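Local coordinates for LPXTG cell wall surface protein (PDB 4IGB) that probably acts as a peptidoglycan-anchored streptococcal surface adhesin, whose N-terminal and adjoining N2 domains make up this piece, at residues N19-D27 and S251-A261. Residues are numbered along the deposited sequence; the frame is centred on the assembly and turned at random.
Sequences NGTDISTLD and SYNENNVSGLA
An Asx turn at Asp22, in the loop joining strands 14-19 and 29-30 of the N-terminal domain, meets helix 250-256 through the amide of Asn256. Asn256 grips the turn with both ends of that amide: ND2 donates to Asp22 OD1 at 2.8 Å, almost straight at 178°, while OD1 receives Ile23 N at 2.7 Å, in the carbonyl plane and on a lone pair. Asp22 CG lies anti to its own nitrogen (chi1 178°), which carries the carboxylate over to the helix. There OD1 gathers three donors, ND2 of Asn256 from above the carboxylate plane, Ser24 N, which closes the Asx turn, and the Ser24 hydroxyl. Asn256 ND2 also lies over the centre of the Tyr252 ring, 3.1 Å above its plane. Beside this, Ser24 CB packs 3.6 Å from Asn255 ND2. The Asn255 amide is fixed at both ends, ND2 hydrogen-bonding to Ser251 O at 2.7 Å and OD1 accepting from Lys195 NZ. Deeper in, Ile23 extends CD1 to 3.9 Å from Leu260 CA, ahead of strand 261-264, and its side chain also touches Leu224 of strand 220-226. At the outer margin one water bridges the hydroxyls, donating to Ser24 OG and lying 3.2 Å from Ser251 OG.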
# COMPACT_ATOMS: atom_id res chain seq x y z
N ASN B 19 19.36 -2.44 -2.43
CA ASN B 19 19.94 -2.89 -3.69
C ASN B 19 19.91 -1.76 -4.72
O ASN B 19 19.66 -0.61 -4.36
CB ASN B 19 19.21 -4.13 -4.20
CG ASN B 19 17.74 -3.85 -4.51
OD1 ASN B 19 17.35 -2.72 -4.72
ND2 ASN B 19 16.94 -4.91 -4.55
N GLY B 20 20.14 -2.10 -5.98
CA GLY B 20 20.27 -1.10 -7.03
C GLY B 20 18.97 -0.68 -7.68
O GLY B 20 18.94 0.19 -8.55
N THR B 21 17.87 -1.29 -7.25
CA THR B 21 16.57 -0.95 -7.79
C THR B 21 16.28 0.55 -7.71
O THR B 21 16.49 1.18 -6.68
CB THR B 21 15.45 -1.73 -7.07
OG1 THR B 21 15.52 -3.10 -7.49
CG2 THR B 21 14.10 -1.17 -7.43
N ASP B 22 15.82 1.11 -8.82
CA ASP B 22 15.47 2.53 -8.88
C ASP B 22 14.06 2.76 -8.34
O ASP B 22 13.07 2.53 -9.03
CB ASP B 22 15.60 3.04 -10.32
CG ASP B 22 15.20 4.49 -10.46
OD1 ASP B 22 14.88 5.15 -9.43
OD2 ASP B 22 15.23 4.99 -11.61
N ILE B 23 13.96 3.24 -7.10
CA ILE B 23 12.65 3.41 -6.47
C ILE B 23 11.74 4.39 -7.24
O ILE B 23 10.51 4.27 -7.20
CB ILE B 23 12.81 3.78 -4.97
CG1 ILE B 23 13.49 2.62 -4.22
CG2 ILE B 23 11.47 4.13 -4.33
CD1 ILE B 23 13.64 2.86 -2.71
N SER B 24 12.34 5.34 -7.96
CA SER B 24 11.58 6.33 -8.72
C SER B 24 10.94 5.78 -9.99
O SER B 24 10.05 6.40 -10.55
CB SER B 24 12.47 7.52 -9.10
OG SER B 24 13.31 7.16 -10.18
N THR B 25 11.38 4.61 -10.44
CA THR B 25 10.81 4.03 -11.66
C THR B 25 10.04 2.72 -11.41
O THR B 25 9.76 1.95 -12.34
CB THR B 25 11.87 3.84 -12.77
OG1 THR B 25 12.95 3.03 -12.29
CG2 THR B 25 12.42 5.19 -13.24
N LEU B 26 9.68 2.48 -10.15
CA LEU B 26 8.79 1.37 -9.81
C LEU B 26 7.53 1.45 -10.66
O LEU B 26 7.05 2.53 -10.95
CB LEU B 26 8.40 1.46 -8.33
CG LEU B 26 9.13 0.64 -7.26
CD1 LEU B 26 10.49 0.20 -7.69
CD2 LEU B 26 9.18 1.43 -5.95
N ASP B 27 7.01 0.30 -11.05
CA ASP B 27 5.76 0.26 -11.80
C ASP B 27 4.59 -0.13 -10.90
O ASP B 27 3.67 -0.83 -11.32
CB ASP B 27 5.88 -0.73 -12.96
CG ASP B 27 4.75 -0.61 -13.95
OD1 ASP B 27 4.08 0.45 -13.97
OD2 ASP B 27 4.54 -1.57 -14.73
N SER B 251 13.54 14.05 -8.58
CA SER B 251 12.84 12.80 -8.37
C SER B 251 13.74 11.62 -8.00
O SER B 251 13.48 10.92 -7.01
CB SER B 251 12.04 12.44 -9.61
OG SER B 251 11.43 11.17 -9.46
N TYR B 252 14.78 11.38 -8.79
CA TYR B 252 15.68 10.27 -8.55
C TYR B 252 16.22 10.26 -7.12
O TYR B 252 16.09 9.27 -6.40
CB TYR B 252 16.85 10.25 -9.55
CG TYR B 252 17.70 9.02 -9.38
CD1 TYR B 252 17.44 7.87 -10.11
CD2 TYR B 252 18.74 8.98 -8.46
CE1 TYR B 252 18.19 6.73 -9.95
CE2 TYR B 252 19.50 7.84 -8.29
CZ TYR B 252 19.22 6.72 -9.04
OH TYR B 252 19.96 5.57 -8.89
N ASN B 253 16.83 11.36 -6.71
CA ASN B 253 17.39 11.44 -5.38
C ASN B 253 16.34 11.40 -4.27
O ASN B 253 16.56 10.80 -3.22
CB ASN B 253 18.29 12.68 -5.25
CG ASN B 253 19.54 12.57 -6.11
OD1 ASN B 253 19.90 11.47 -6.54
ND2 ASN B 253 20.21 13.70 -6.35
N GLU B 254 15.20 12.03 -4.51
CA GLU B 254 14.14 12.06 -3.51
C GLU B 254 13.58 10.68 -3.19
O GLU B 254 13.19 10.40 -2.05
CB GLU B 254 13.02 13.02 -3.93
CG GLU B 254 13.48 14.47 -3.91
CD GLU B 254 12.43 15.42 -4.40
OE1 GLU B 254 11.32 14.96 -4.70
OE2 GLU B 254 12.70 16.64 -4.49
N ASN B 255 13.56 9.82 -4.20
CA ASN B 255 13.13 8.43 -4.03
C ASN B 255 14.26 7.55 -3.52
O ASN B 255 14.08 6.77 -2.58
CB ASN B 255 12.64 7.87 -5.36
CG ASN B 255 11.27 8.36 -5.73
OD1 ASN B 255 10.26 7.72 -5.42
ND2 ASN B 255 11.21 9.53 -6.36
N ASN B 256 15.42 7.66 -4.16
CA ASN B 256 16.53 6.75 -3.88
C ASN B 256 17.44 7.16 -2.73
O ASN B 256 17.90 6.31 -1.97
CB ASN B 256 17.33 6.49 -5.16
CG ASN B 256 16.51 5.75 -6.22
OD1 ASN B 256 15.99 4.65 -5.97
ND2 ASN B 256 16.35 6.36 -7.39
N VAL B 257 17.71 8.45 -2.59
CA VAL B 257 18.58 8.93 -1.54
C VAL B 257 17.82 9.27 -0.24
O VAL B 257 18.29 8.97 0.87
CB VAL B 257 19.36 10.18 -1.98
CG1 VAL B 257 20.07 10.81 -0.79
CG2 VAL B 257 20.36 9.81 -3.10
N SER B 258 16.65 9.89 -0.38
CA SER B 258 15.90 10.31 0.80
C SER B 258 14.49 9.69 0.87
O SER B 258 13.62 10.23 1.54
CB SER B 258 15.80 11.84 0.84
OG SER B 258 15.10 12.34 -0.29
N GLY B 259 14.29 8.55 0.22
CA GLY B 259 13.01 7.87 0.26
C GLY B 259 13.13 6.36 0.39
O GLY B 259 14.23 5.82 0.44
N LEU B 260 12.00 5.66 0.44
CA LEU B 260 12.03 4.22 0.59
C LEU B 260 10.65 3.65 0.28
O LEU B 260 9.70 4.41 0.13
CB LEU B 260 12.45 3.82 2.00
CG LEU B 260 11.50 4.21 3.15
CD1 LEU B 260 11.67 3.27 4.33
CD2 LEU B 260 11.74 5.65 3.58
N ALA B 261 10.55 2.33 0.20
CA ALA B 261 9.29 1.67 -0.10
C ALA B 261 9.00 0.60 0.94
O ALA B 261 9.89 -0.16 1.34
CB ALA B 261 9.30 1.06 -1.50
O HOH W 1 12.76 9.60 -11.91